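Local structure of DUF115 domain-containing protein (Magnetospirillum magneticum AMB-1, 5MU5) at residues Thr13-Ala18 with Val164-Leu169; Arg31-Gln36 with Pro152-Leu157; Gly121-Cys126 with Ser197-Cys202; Leu127-Gly132 with Tyr158-Thr163. The protein is a Maf glycosyltransferase involved in flagella formation, which probably transfers sugar to flagellin. One frame throughout, in Å; residues are numbered along the deposited sequence.

Contact 1: Thr13-Ala18 with Val164-Leu169; sequences TANLEA and VDWRPL. Unlike the reference sequence in segment 13-18: Thr13 (reference Ser), Asn15 (reference Tyr).
Asn15 meets the turn into helix 166-171 with both ends of its carboxamide, a compact case of one polar side chain holding a helix against a chain bend. ND2 donates to Val164 O at 2.9 Å, nearly along the C=O axis of that peptide, while OD1 accepts from Trp166 N at 3.1 Å, the N-H lying above the carbonyl plane of the amide. CG of Asn15 stands anti to its own carbonyl carbon (chi1 -71°), which carries the amide off the helix flank toward the bend. There it crosses the Trp166 side chain at about a right angle, the amide and indole planes 88° apart, with ND2 at the indole edge, 3.8 Å from CD1. ND2 also donates to Leu161 O, so both ends of the buried amide are engaged and its rotation is well defined.

One helical turn further on, the guanidinium of Arg167 lies with one face over Ala18 CB, its NH2 3.9 Å from that methyl and 3.7 Å from Ala18 CA. The chain bends at chi3 (-79°), which brings NE to 4.1 Å from Ala18 CB. Salt bridges from NH2 to Glu21 and from NH1 to Glu171 hold the guanidinium on the more exposed side.

The neighbouring elements complete the arrangement: Val164 and Leu169 pack on helix 134-142, and the indole reaches Ile149 of strand 146-150, pairs edge-to-face with Phe19, and donates through NE1 to Ser160 OG. Helix 9-22 is thereby joined to the layer of helices flanking the parallel sheet of the N-terminal domain.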
loop_
_atom_site.group_PDB
_atom_site.type_symbol
_atom_site.label_atom_id
_atom_site.label_comp_id
_atom_site.label_asym_id
_atom_site.label_seq_id
_atom_site.Cartn_x
_atom_site.Cartn_y
_atom_site.Cartn_z
ATOM N N THR A 13 31.672 26.060 -0.422
ATOM C CA THR A 13 32.310 25.222 0.581
ATOM C C THR A 13 31.353 24.907 1.703
ATOM O O THR A 13 31.201 23.748 2.068
ATOM C CB THR A 13 33.542 25.911 1.161
ATOM O OG1 THR A 13 34.461 26.153 0.101
ATOM C CG2 THR A 13 34.235 25.046 2.225
ATOM N N ALA A 14 30.696 25.933 2.230
ATOM C CA ALA A 14 29.708 25.753 3.288
ATOM C C ALA A 14 28.562 24.799 2.863
ATOM O O ALA A 14 28.148 23.964 3.649
ATOM C CB ALA A 14 29.154 27.100 3.731
ATOM N N ASN A 15 28.055 24.922 1.637
ATOM C CA ASN A 15 27.029 23.992 1.141
ATOM C C ASN A 15 27.571 22.586 0.925
ATOM O O ASN A 15 26.917 21.612 1.253
ATOM C CB ASN A 15 26.434 24.473 -0.185
ATOM C CG ASN A 15 25.555 25.693 -0.029
ATOM O OD1 ASN A 15 24.960 25.907 1.015
ATOM N ND2 ASN A 15 25.452 26.486 -1.076
ATOM N N LEU A 16 28.759 22.465 0.354
ATOM C CA LEU A 16 29.321 21.145 0.111
ATOM C C LEU A 16 29.532 20.423 1.430
ATOM O O LEU A 16 29.245 19.225 1.547
ATOM C CB LEU A 16 30.627 21.235 -0.679
ATOM C CG LEU A 16 31.278 19.900 -1.032
ATOM C CD1 LEU A 16 30.320 19.036 -1.843
ATOM C CD2 LEU A 16 32.569 20.118 -1.807
ATOM N N GLU A 17 29.993 21.155 2.434
ATOM C CA GLU A 17 30.180 20.582 3.770
ATOM C C GLU A 17 28.860 20.040 4.336
ATOM O O GLU A 17 28.816 18.943 4.879
ATOM C CB GLU A 17 30.777 21.625 4.725
ATOM C CG GLU A 17 32.228 21.987 4.427
ATOM C CD GLU A 17 32.725 23.231 5.169
ATOM O OE1 GLU A 17 31.906 24.011 5.706
ATOM O OE2 GLU A 17 33.957 23.441 5.208
ATOM N N ALA A 18 27.793 20.824 4.197
ATOM C CA ALA A 18 26.477 20.448 4.709
ATOM C C ALA A 18 25.959 19.174 4.042
ATOM O O ALA A 18 25.470 18.287 4.718
ATOM C CB ALA A 18 25.490 21.585 4.523
ATOM N N VAL A 164 22.096 28.735 -3.573
ATOM C CA VAL A 164 21.125 28.426 -2.546
ATOM C C VAL A 164 21.813 28.328 -1.194
ATOM O O VAL A 164 22.951 27.897 -1.114
ATOM C CB VAL A 164 20.470 27.087 -2.855
ATOM C CG1 VAL A 164 19.499 26.685 -1.762
ATOM C CG2 VAL A 164 19.771 27.157 -4.198
ATOM N N ASP A 165 21.113 28.716 -0.135
ATOM C CA ASP A 165 21.597 28.499 1.211
ATOM C C ASP A 165 21.083 27.117 1.642
ATOM O O ASP A 165 20.018 26.987 2.229
ATOM C CB ASP A 165 21.102 29.597 2.159
ATOM C CG ASP A 165 21.859 29.606 3.480
ATOM O OD1 ASP A 165 22.544 28.607 3.797
ATOM O OD2 ASP A 165 21.773 30.617 4.206
ATOM N N TRP A 166 21.860 26.086 1.339
ATOM C CA TRP A 166 21.450 24.714 1.574
ATOM C C TRP A 166 21.455 24.193 3.010
ATOM O O TRP A 166 20.740 23.237 3.324
ATOM C CB TRP A 166 22.332 23.798 0.749
ATOM C CG TRP A 166 21.928 23.672 -0.653
ATOM C CD1 TRP A 166 22.576 24.164 -1.746
ATOM C CD2 TRP A 166 20.788 22.973 -1.134
ATOM N NE1 TRP A 166 21.911 23.802 -2.882
ATOM C CE2 TRP A 166 20.798 23.078 -2.539
ATOM C CE3 TRP A 166 19.750 22.268 -0.512
ATOM C CZ2 TRP A 166 19.804 22.496 -3.349
ATOM C CZ3 TRP A 166 18.753 21.693 -1.307
ATOM C CH2 TRP A 166 18.788 21.809 -2.714
ATOM N N ARG A 167 22.272 24.774 3.869
ATOM C CA ARG A 167 22.410 24.263 5.223
ATOM C C ARG A 167 21.110 24.231 6.029
ATOM O O ARG A 167 20.824 23.227 6.638
ATOM C CB ARG A 167 23.533 24.965 6.016
ATOM C CG ARG A 167 23.601 24.462 7.462
ATOM C CD ARG A 167 24.880 24.786 8.200
ATOM N NE ARG A 167 25.974 23.890 7.840
ATOM C CZ ARG A 167 26.192 22.689 8.378
ATOM N NH1 ARG A 167 25.384 22.182 9.299
ATOM N NH2 ARG A 167 27.225 21.972 7.971
ATOM N N PRO A 168 20.336 25.329 6.045
ATOM C CA PRO A 168 19.082 25.278 6.791
ATOM C C PRO A 168 18.136 24.196 6.250
ATOM O O PRO A 168 17.418 23.585 7.022
ATOM C CB PRO A 168 18.497 26.674 6.582
ATOM C CG PRO A 168 19.677 27.545 6.293
ATOM C CD PRO A 168 20.566 26.666 5.462
ATOM N N LEU A 169 18.170 23.931 4.948
ATOM C CA LEU A 169 17.368 22.846 4.382
ATOM C C LEU A 169 17.876 21.485 4.826
ATOM O O LEU A 169 17.120 20.669 5.357
ATOM C CB LEU A 169 17.380 22.910 2.859
ATOM C CG LEU A 169 16.647 24.112 2.284
ATOM C CD1 LEU A 169 16.832 24.210 0.778
ATOM C CD2 LEU A 169 15.179 23.975 2.625
#

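Contact 2: Arg31-Gln36 with Pro152-Leu157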
loop_
_atom_site.group_PDB
_atom_site.type_symbol
_atom_site.label_atom_id
_atom_site.label_comp_id
_atom_site.label_asym_id
_atom_site.label_seq_id
_atom_site.Cartn_x
_atom_site.Cartn_y
_atom_site.Cartn_z
ATOM N N ARG A 31 30.974 16.396 -4.609
ATOM C CA ARG A 31 32.391 16.687 -4.430
ATOM C C ARG A 31 33.197 16.358 -5.689
ATOM O O ARG A 31 34.077 17.106 -6.054
ATOM C CB ARG A 31 32.964 15.891 -3.235
ATOM C CG ARG A 31 34.312 16.369 -2.732
ATOM C CD ARG A 31 34.880 15.514 -1.585
ATOM N NE ARG A 31 35.163 14.166 -2.072
ATOM C CZ ARG A 31 36.317 13.761 -2.581
ATOM N NH1 ARG A 31 37.381 14.561 -2.604
ATOM N NH2 ARG A 31 36.411 12.526 -3.037
ATOM N N VAL A 32 32.894 15.237 -6.348
ATOM C CA VAL A 32 33.688 14.790 -7.505
ATOM C C VAL A 32 33.058 15.108 -8.861
ATOM O O VAL A 32 33.615 14.752 -9.880
ATOM C CB VAL A 32 33.999 13.263 -7.445
ATOM C CG1 VAL A 32 34.833 12.933 -6.218
ATOM C CG2 VAL A 32 32.725 12.421 -7.460
ATOM N N HIS A 33 31.906 15.770 -8.883
ATOM C CA HIS A 33 31.203 16.014 -10.142
ATOM C C HIS A 33 31.937 17.055 -10.982
ATOM O O HIS A 33 32.442 18.038 -10.451
ATOM C CB HIS A 33 29.765 16.456 -9.876
ATOM C CG HIS A 33 28.956 16.667 -11.113
ATOM N ND1 HIS A 33 28.501 15.623 -11.896
ATOM C CD2 HIS A 33 28.502 17.803 -11.697
ATOM C CE1 HIS A 33 27.817 16.111 -12.918
ATOM N NE2 HIS A 33 27.800 17.431 -12.819
ATOM N N ARG A 34 32.014 16.799 -12.288
ATOM C CA ARG A 34 32.590 17.726 -13.261
ATOM C C ARG A 34 31.470 18.129 -14.223
ATOM O O ARG A 34 31.183 17.420 -15.168
ATOM C CB ARG A 34 33.725 17.055 -14.046
ATOM C CG ARG A 34 34.891 16.534 -13.208
ATOM C CD ARG A 34 35.670 17.639 -12.498
ATOM N NE ARG A 34 36.075 18.731 -13.396
ATOM C CZ ARG A 34 37.078 18.680 -14.282
ATOM N NH1 ARG A 34 37.811 17.582 -14.437
ATOM N NH2 ARG A 34 37.342 19.741 -15.040
ATOM N N PRO A 35 30.840 19.277 -14.003
ATOM C CA PRO A 35 29.697 19.595 -14.867
ATOM C C PRO A 35 30.069 19.832 -16.332
ATOM O O PRO A 35 31.181 20.262 -16.624
ATOM C CB PRO A 35 29.158 20.891 -14.261
ATOM C CG PRO A 35 30.356 21.539 -13.662
ATOM C CD PRO A 35 31.270 20.433 -13.200
ATOM N N GLN A 36 29.146 19.527 -17.235
ATOM C CA GLN A 36 29.315 19.846 -18.647
ATOM C C GLN A 36 28.867 21.280 -18.909
ATOM O O GLN A 36 29.333 21.917 -19.841
ATOM C CB GLN A 36 28.476 18.922 -19.517
ATOM C CG GLN A 36 28.927 17.474 -19.535
ATOM C CD GLN A 36 27.892 16.565 -20.184
ATOM O OE1 GLN A 36 26.678 16.790 -20.065
ATOM N NE2 GLN A 36 28.366 15.522 -20.862
ATOM N N PRO A 152 16.143 16.589 -12.619
ATOM C CA PRO A 152 16.686 15.644 -13.598
ATOM C C PRO A 152 18.126 15.919 -14.019
ATOM O O PRO A 152 18.825 15.017 -14.466
ATOM C CB PRO A 152 15.785 15.857 -14.814
ATOM C CG PRO A 152 14.519 16.387 -14.248
ATOM C CD PRO A 152 14.944 17.272 -13.135
ATOM N N ASN A 153 18.539 17.175 -13.925
ATOM C CA ASN A 153 19.868 17.566 -14.375
ATOM C C ASN A 153 20.747 17.840 -13.162
ATOM O O ASN A 153 20.572 18.837 -12.469
ATOM C CB ASN A 153 19.761 18.777 -15.293
ATOM C CG ASN A 153 21.069 19.084 -16.008
ATOM O OD1 ASN A 153 22.147 18.757 -15.530
ATOM N ND2 ASN A 153 20.973 19.729 -17.153
ATOM N N PHE A 154 21.671 16.921 -12.903
ATOM C CA PHE A 154 22.549 17.019 -11.756
ATOM C C PHE A 154 23.420 18.264 -11.787
ATOM O O PHE A 154 23.823 18.755 -10.738
ATOM C CB PHE A 154 23.428 15.785 -11.637
ATOM C CG PHE A 154 24.155 15.696 -10.321
ATOM C CD1 PHE A 154 23.490 15.274 -9.188
ATOM C CD2 PHE A 154 25.498 16.051 -10.215
ATOM C CE1 PHE A 154 24.153 15.187 -7.979
ATOM C CE2 PHE A 154 26.157 15.978 -9.005
ATOM C CZ PHE A 154 25.481 15.548 -7.883
ATOM N N ASP A 155 23.713 18.775 -12.980
ATOM C CA ASP A 155 24.472 20.013 -13.086
ATOM C C ASP A 155 23.812 21.156 -12.352
ATOM O O ASP A 155 24.491 21.956 -11.707
ATOM C CB ASP A 155 24.704 20.418 -14.546
ATOM C CG ASP A 155 25.783 19.584 -15.221
ATOM O OD1 ASP A 155 26.157 18.504 -14.688
ATOM O OD2 ASP A 155 26.268 20.035 -16.284
ATOM N N PHE A 156 22.494 21.237 -12.439
ATOM C CA PHE A 156 21.771 22.310 -11.774
ATOM C C PHE A 156 21.936 22.248 -10.258
ATOM O O PHE A 156 22.129 23.270 -9.611
ATOM C CB PHE A 156 20.282 22.308 -12.151
ATOM C CG PHE A 156 20.009 22.565 -13.621
ATOM C CD1 PHE A 156 20.998 23.067 -14.474
ATOM C CD2 PHE A 156 18.727 22.361 -14.144
ATOM C CE1 PHE A 156 20.721 23.310 -15.811
ATOM C CE2 PHE A 156 18.452 22.603 -15.486
ATOM C CZ PHE A 156 19.447 23.078 -16.316
ATOM N N LEU A 157 21.864 21.056 -9.692
ATOM C CA LEU A 157 22.088 20.918 -8.258
ATOM C C LEU A 157 23.517 21.351 -7.932
ATOM O O LEU A 157 23.748 22.088 -6.980
ATOM C CB LEU A 157 21.870 19.473 -7.800
ATOM C CG LEU A 157 22.159 19.240 -6.317
ATOM C CD1 LEU A 157 21.160 19.990 -5.435
ATOM C CD2 LEU A 157 22.146 17.748 -6.009
#
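His33 is met by two successive residues of helix 154-160, Phe154 over a face of its imidazole and Asp155 at the ring edge, an instance of one ring serving apolar and polar packing at once. The aromatic pair is T-shaped: the edge of Phe154 points at the imidazole face, with planes 73° apart and centroids separated by 4.7 Å. CD2 of Phe154 sits over the centre of the imidazole, 3.5 Å from His33 ND1, and CE2 comes against CG. His33 CG is anti to its backbone N (chi1 -177°), which projects the ring toward the helix. Behind this close part, Phe154 packs on Met26 and Leu30 and forms a cation-pi contact with Arg29, all of helix 24-32.

At the edge, His33 NE2 donates to Asp155 OD1 at 2.7 Å, the oxygen lying almost in the ring plane although the donor stands above the carboxylate plane. The other side of the contact is looser. Pro35 CB touches Asp155 OD2 at 3.6 Å, and Gln36 N reaches the same oxygen in a weak hydrogen bond of 3.1 Å. Gln36 itself is exposed, its side chain about 4 Å from a triethylene glycol molecule that probably came from the crystallisation liquor.

Asp155 is thus gripped through both oxygens, since Ser37 OG also bonds OD2. Its position in the first turn, where Asn153 caps the helix by accepting from Asp155 N, should favour the negative carboxylate, and that charge would be expected to raise the proton affinity of the imidazole.

Contact 3: Gly121-Cys126 with Ser197-Cys202; sequences GFHMVC and SAIRCC
Strand 123-126 and helix 197-202 run nearly antiparallel, their directions 164° apart and their axes 10.6 Å from each other at closest approach. The nearest alpha carbons, those of His123 and Ile199, are 7.7 Å apart, and side chains alone fill the gap. CD1 of Ile199 lies over one face of the His123 imidazole in a CH-pi contact, 3.8 Å from the ring centroid and 22° off its normal. The same methyl also meets Val125 CG2, at 4.4 Å.

A helix laid antiparallel to a parallel strand is the usual arrangement of a layered alpha/beta fold, and here helix 188-202 lies on one side of the four-stranded parallel sheet, with Phe228 of helix 219-235 beside Val125 and Ile199. Met124, pointing the other way, packs on helix 134-142.

Beyond Ile199, Cys202 brings its sulfur to the edge of the Phe122 ring, 3.8 Å from CE1, and obliquely toward His123, 4.0 Å from its CE1. SG is anti to the backbone N of Cys202 (chi1 177°), within range of both rings. Phe122 CD1 lies over the imidazole face opposite Ile199, so the buried ring is sandwiched. NE2 donates to Cys203 O, and ND1 is hydrogen-bonded to His148 NE2.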
loop_
_atom_site.group_PDB
_atom_site.type_symbol
_atom_site.label_atom_id
_atom_site.label_comp_id
_atom_site.label_asym_id
_atom_site.label_seq_id
_atom_site.Cartn_x
_atom_site.Cartn_y
_atom_site.Cartn_z
ATOM N N GLY A 121 0.629 23.915 4.434
ATOM C CA GLY A 121 0.805 22.551 3.939
ATOM C C GLY A 121 2.091 21.918 4.454
ATOM O O GLY A 121 3.147 22.585 4.557
ATOM N N PHE A 122 1.995 20.629 4.777
ATOM C CA PHE A 122 3.096 19.883 5.351
ATOM C C PHE A 122 4.207 19.686 4.344
ATOM O O PHE A 122 5.372 19.915 4.665
ATOM C CB PHE A 122 2.614 18.521 5.827
ATOM C CG PHE A 122 3.636 17.755 6.607
ATOM C CD1 PHE A 122 4.628 17.043 5.960
ATOM C CD2 PHE A 122 3.592 17.731 7.986
ATOM C CE1 PHE A 122 5.581 16.328 6.670
ATOM C CE2 PHE A 122 4.526 17.010 8.708
ATOM C CZ PHE A 122 5.533 16.316 8.051
ATOM N N HIS A 123 3.825 19.279 3.127
ATOM C CA HIS A 123 4.769 18.940 2.070
ATOM C C HIS A 123 4.880 20.023 1.030
ATOM O O HIS A 123 3.922 20.736 0.738
ATOM C CB HIS A 123 4.322 17.674 1.356
ATOM C CG HIS A 123 4.281 16.461 2.229
ATOM N ND1 HIS A 123 5.420 15.761 2.553
ATOM C CD2 HIS A 123 3.252 15.793 2.803
ATOM C CE1 HIS A 123 5.099 14.714 3.291
ATOM N NE2 HIS A 123 3.788 14.719 3.470
ATOM N N MET A 124 6.072 20.143 0.474
ATOM C CA MET A 124 6.334 21.011 -0.659
ATOM C C MET A 124 7.054 20.188 -1.699
ATOM O O MET A 124 8.057 19.532 -1.385
ATOM C CB MET A 124 7.243 22.152 -0.276
ATOM C CG MET A 124 7.778 22.870 -1.495
ATOM S SD MET A 124 8.378 24.493 -1.075
ATOM C CE MET A 124 6.798 25.286 -0.724
ATOM N N VAL A 125 6.563 20.232 -2.929
ATOM C CA VAL A 125 7.174 19.485 -4.030
ATOM C C VAL A 125 7.665 20.416 -5.141
ATOM O O VAL A 125 6.885 21.127 -5.749
ATOM C CB VAL A 125 6.182 18.485 -4.627
ATOM C CG1 VAL A 125 6.818 17.761 -5.807
ATOM C CG2 VAL A 125 5.726 17.485 -3.582
ATOM N N CYS A 126 8.957 20.407 -5.405
ATOM C CA CYS A 126 9.536 21.224 -6.466
ATOM C C CYS A 126 9.944 20.346 -7.613
ATOM O O CYS A 126 10.795 19.460 -7.470
ATOM C CB CYS A 126 10.767 21.965 -5.982
ATOM S SG CYS A 126 10.402 22.996 -4.569
ATOM N N SER A 197 7.221 7.631 -3.065
ATOM C CA SER A 197 7.963 7.069 -1.951
ATOM C C SER A 197 8.422 8.149 -0.949
ATOM O O SER A 197 8.423 7.947 0.268
ATOM C CB SER A 197 9.153 6.299 -2.502
ATOM O OG SER A 197 9.978 5.879 -1.447
ATOM N N ALA A 198 8.808 9.300 -1.463
ATOM C CA ALA A 198 9.237 10.412 -0.592
ATOM C C ALA A 198 8.092 10.889 0.298
ATOM O O ALA A 198 8.283 11.096 1.476
ATOM C CB ALA A 198 9.746 11.559 -1.438
ATOM N N ILE A 199 6.891 11.008 -0.275
ATOM C CA ILE A 199 5.710 11.414 0.486
ATOM C C ILE A 199 5.268 10.308 1.435
ATOM O O ILE A 199 4.918 10.551 2.600
ATOM C CB ILE A 199 4.518 11.752 -0.430
ATOM C CG1 ILE A 199 4.841 12.913 -1.361
ATOM C CG2 ILE A 199 3.310 12.117 0.400
ATOM C CD1 ILE A 199 5.099 14.225 -0.655
ATOM N N ARG A 200 5.278 9.092 0.920
ATOM C CA ARG A 200 4.815 7.941 1.666
ATOM C C ARG A 200 5.638 7.676 2.910
ATOM O O ARG A 200 5.103 7.253 3.922
ATOM C CB ARG A 200 4.847 6.695 0.776
ATOM C CG ARG A 200 4.399 5.419 1.482
ATOM C CD ARG A 200 4.601 4.168 0.641
ATOM N NE ARG A 200 3.952 4.271 -0.662
ATOM C CZ ARG A 200 4.572 4.318 -1.849
ATOM N NH1 ARG A 200 5.910 4.254 -1.956
ATOM N NH2 ARG A 200 3.833 4.409 -2.957
ATOM N N CYS A 201 6.945 7.896 2.814
ATOM C CA CYS A 201 7.866 7.602 3.915
ATOM C C CYS A 201 8.027 8.725 4.932
ATOM O O CYS A 201 8.428 8.497 6.064
ATOM C CB CYS A 201 9.241 7.272 3.355
ATOM S SG CYS A 201 9.241 5.675 2.535
ATOM N N CYS A 202 7.740 9.945 4.516
ATOM C CA CYS A 202 7.845 11.069 5.404
ATOM C C CYS A 202 6.558 11.239 6.174
ATOM O O CYS A 202 6.573 11.205 7.392
ATOM C CB CYS A 202 8.152 12.327 4.623
ATOM S SG CYS A 202 8.197 13.759 5.702
#

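Contact 4: Leu127-Gly132 with Tyr158-Thr163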
loop_
_atom_site.group_PDB
_atom_site.type_symbol
_atom_site.label_atom_id
_atom_site.label_comp_id
_atom_site.label_asym_id
_atom_site.label_seq_id
_atom_site.Cartn_x
_atom_site.Cartn_y
_atom_site.Cartn_z
ATOM N N LEU A 127 9.321 20.579 -8.753
ATOM C CA LEU A 127 9.626 19.818 -9.932
ATOM C C LEU A 127 10.588 20.710 -10.654
ATOM O O LEU A 127 10.199 21.698 -11.274
ATOM C CB LEU A 127 8.358 19.563 -10.726
ATOM C CG LEU A 127 7.388 18.858 -9.784
ATOM C CD1 LEU A 127 5.988 19.411 -9.961
ATOM C CD2 LEU A 127 7.476 17.364 -9.976
ATOM N N GLY A 128 11.859 20.384 -10.509
ATOM C CA GLY A 128 12.921 21.226 -11.006
ATOM C C GLY A 128 13.476 22.057 -9.855
ATOM O O GLY A 128 12.749 22.442 -8.920
ATOM N N LEU A 129 14.784 22.281 -9.905
ATOM C CA LEU A 129 15.470 23.149 -8.967
ATOM C C LEU A 129 16.017 24.333 -9.738
ATOM O O LEU A 129 15.819 25.480 -9.348
ATOM C CB LEU A 129 16.613 22.402 -8.277
ATOM C CG LEU A 129 17.518 23.205 -7.339
ATOM C CD1 LEU A 129 16.762 23.640 -6.104
ATOM C CD2 LEU A 129 18.706 22.365 -6.944
ATOM N N GLY A 130 16.704 24.053 -10.843
ATOM C CA GLY A 130 17.401 25.096 -11.549
ATOM C C GLY A 130 18.471 25.568 -10.586
ATOM O O GLY A 130 19.110 24.735 -9.940
ATOM N N LEU A 131 18.628 26.888 -10.463
ATOM C CA LEU A 131 19.550 27.459 -9.501
ATOM C C LEU A 131 18.888 27.757 -8.172
ATOM O O LEU A 131 19.516 28.299 -7.278
ATOM C CB LEU A 131 20.243 28.698 -10.073
ATOM C CG LEU A 131 21.229 28.358 -11.206
ATOM C CD1 LEU A 131 21.883 29.613 -11.762
ATOM C CD2 LEU A 131 22.306 27.388 -10.740
ATOM N N GLY A 132 17.622 27.386 -8.029
ATOM C CA GLY A 132 16.948 27.486 -6.743
ATOM C C GLY A 132 16.518 28.858 -6.292
ATOM O O GLY A 132 16.210 29.050 -5.123
ATOM N N TYR A 158 24.462 20.892 -8.746
ATOM C CA TYR A 158 25.863 21.213 -8.552
ATOM C C TYR A 158 26.101 22.712 -8.584
ATOM O O TYR A 158 26.746 23.237 -7.702
ATOM C CB TYR A 158 26.723 20.507 -9.602
ATOM C CG TYR A 158 28.186 20.834 -9.498
ATOM C CD1 TYR A 158 29.007 20.142 -8.617
ATOM C CD2 TYR A 158 28.753 21.842 -10.273
ATOM C CE1 TYR A 158 30.346 20.449 -8.512
ATOM C CE2 TYR A 158 30.095 22.164 -10.166
ATOM C CZ TYR A 158 30.888 21.443 -9.292
ATOM O OH TYR A 158 32.227 21.722 -9.167
ATOM N N HIS A 159 25.559 23.404 -9.590
ATOM C CA HIS A 159 25.694 24.865 -9.679
ATOM C C HIS A 159 24.921 25.579 -8.595
ATOM O O HIS A 159 25.291 26.686 -8.240
ATOM C CB HIS A 159 25.189 25.402 -11.015
ATOM C CG HIS A 159 25.996 24.969 -12.182
ATOM N ND1 HIS A 159 27.362 25.114 -12.226
ATOM C CD2 HIS A 159 25.636 24.413 -13.364
ATOM C CE1 HIS A 159 27.816 24.660 -13.382
ATOM N NE2 HIS A 159 26.787 24.236 -14.095
ATOM N N SER A 160 23.828 24.971 -8.107
ATOM C CA SER A 160 22.994 25.562 -7.038
ATOM C C SER A 160 23.778 25.765 -5.730
ATOM O O SER A 160 23.334 26.516 -4.833
ATOM C CB SER A 160 21.755 24.709 -6.741
ATOM O OG SER A 160 22.095 23.610 -5.907
ATOM N N LEU A 161 24.924 25.079 -5.618
ATOM C CA LEU A 161 25.832 25.284 -4.493
ATOM C C LEU A 161 26.328 26.726 -4.440
ATOM O O LEU A 161 26.689 27.210 -3.376
ATOM C CB LEU A 161 27.042 24.353 -4.565
ATOM C CG LEU A 161 26.779 22.857 -4.485
ATOM C CD1 LEU A 161 28.106 22.138 -4.328
ATOM C CD2 LEU A 161 25.832 22.477 -3.365
ATOM N N SER A 162 26.346 27.396 -5.586
ATOM C CA SER A 162 26.717 28.798 -5.640
ATOM C C SER A 162 25.585 29.754 -5.283
ATOM O O SER A 162 25.838 30.916 -4.996
ATOM C CB SER A 162 27.234 29.152 -7.038
ATOM O OG SER A 162 28.400 28.414 -7.322
ATOM N N THR A 163 24.347 29.279 -5.288
ATOM C CA THR A 163 23.189 30.185 -5.210
ATOM C C THR A 163 22.172 29.945 -4.105
ATOM O O THR A 163 21.449 30.859 -3.750
ATOM C CB THR A 163 22.406 30.192 -6.546
ATOM O OG1 THR A 163 22.180 28.850 -6.991
ATOM C CG2 THR A 163 23.181 30.921 -7.611
#
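The type II' beta turn from Leu129 to Gly132, closed by Gly132 N donating to Leu129 O, sets its leucines against the end of helix 154-160 and the residues that follow. Leu131 makes the largest contribution. Its CD2 packs on His159 CB at 3.5 Å, the two side chains crossing obliquely. The carbonyl of the same leucine takes the hydroxyl of Thr163: OG1 donates to Leu131 O at 2.7 Å, in the carbonyl plane and on a lone pair. With chi1 at 48°, OG1 lies between the backbone N and carbonyl carbon of Thr163, and it also comes within 3.6 Å of Leu131 CB.

The turn belongs to the start of the beta-alpha-beta crossover that runs from strand 123-127 through helix 134-142 to strand 146-150. Gly130 has the positive phi of 65° suited to the second position of such a turn, and Glu151, just past strand 146-150, accepts the backbone N-H groups of Leu129 and Gly130 through OE1.

On the other flank, CD2 of Leu129 touches Ser160, 3.8 Å from OG and 3.9 Å from CB. The contact is plain van der Waals packing; the hydroxyl is itself hydrogen-bonded to Leu157 O. His159 bonds Ser37 OG through NE2, while its side chain and that of Leu131 both lie against Leu39 of strand 38-41 and Val49 of strand 47-51.

How the contacts relate
Contacts 1, 2 and 4 form one continuous cluster in the N-terminal domain, with contact 3 set apart from it. Contact 4 lies centrally, its centre about 12 Å from that of contact 1 and about 10 Å from that of contact 2. Leu129 CD2 touches both neighbours, at 3.8 Å from Trp166 CZ2 and 3.7 Å from Leu157 CD1. Helix 154-160 serves contacts 2 and 4, whereas helices 9-22 and 24-32, consecutive in the chain, bring in contacts 1 and 2. Contact 3 adjoins contact 4 through strand 123-127 alone, their centres about 19 Å apart. A triethylene glycol molecule, probably from the crystallisation liquor, lies beside Gln36 and Asn153 at contact 2; it is not evidence of a substrate site.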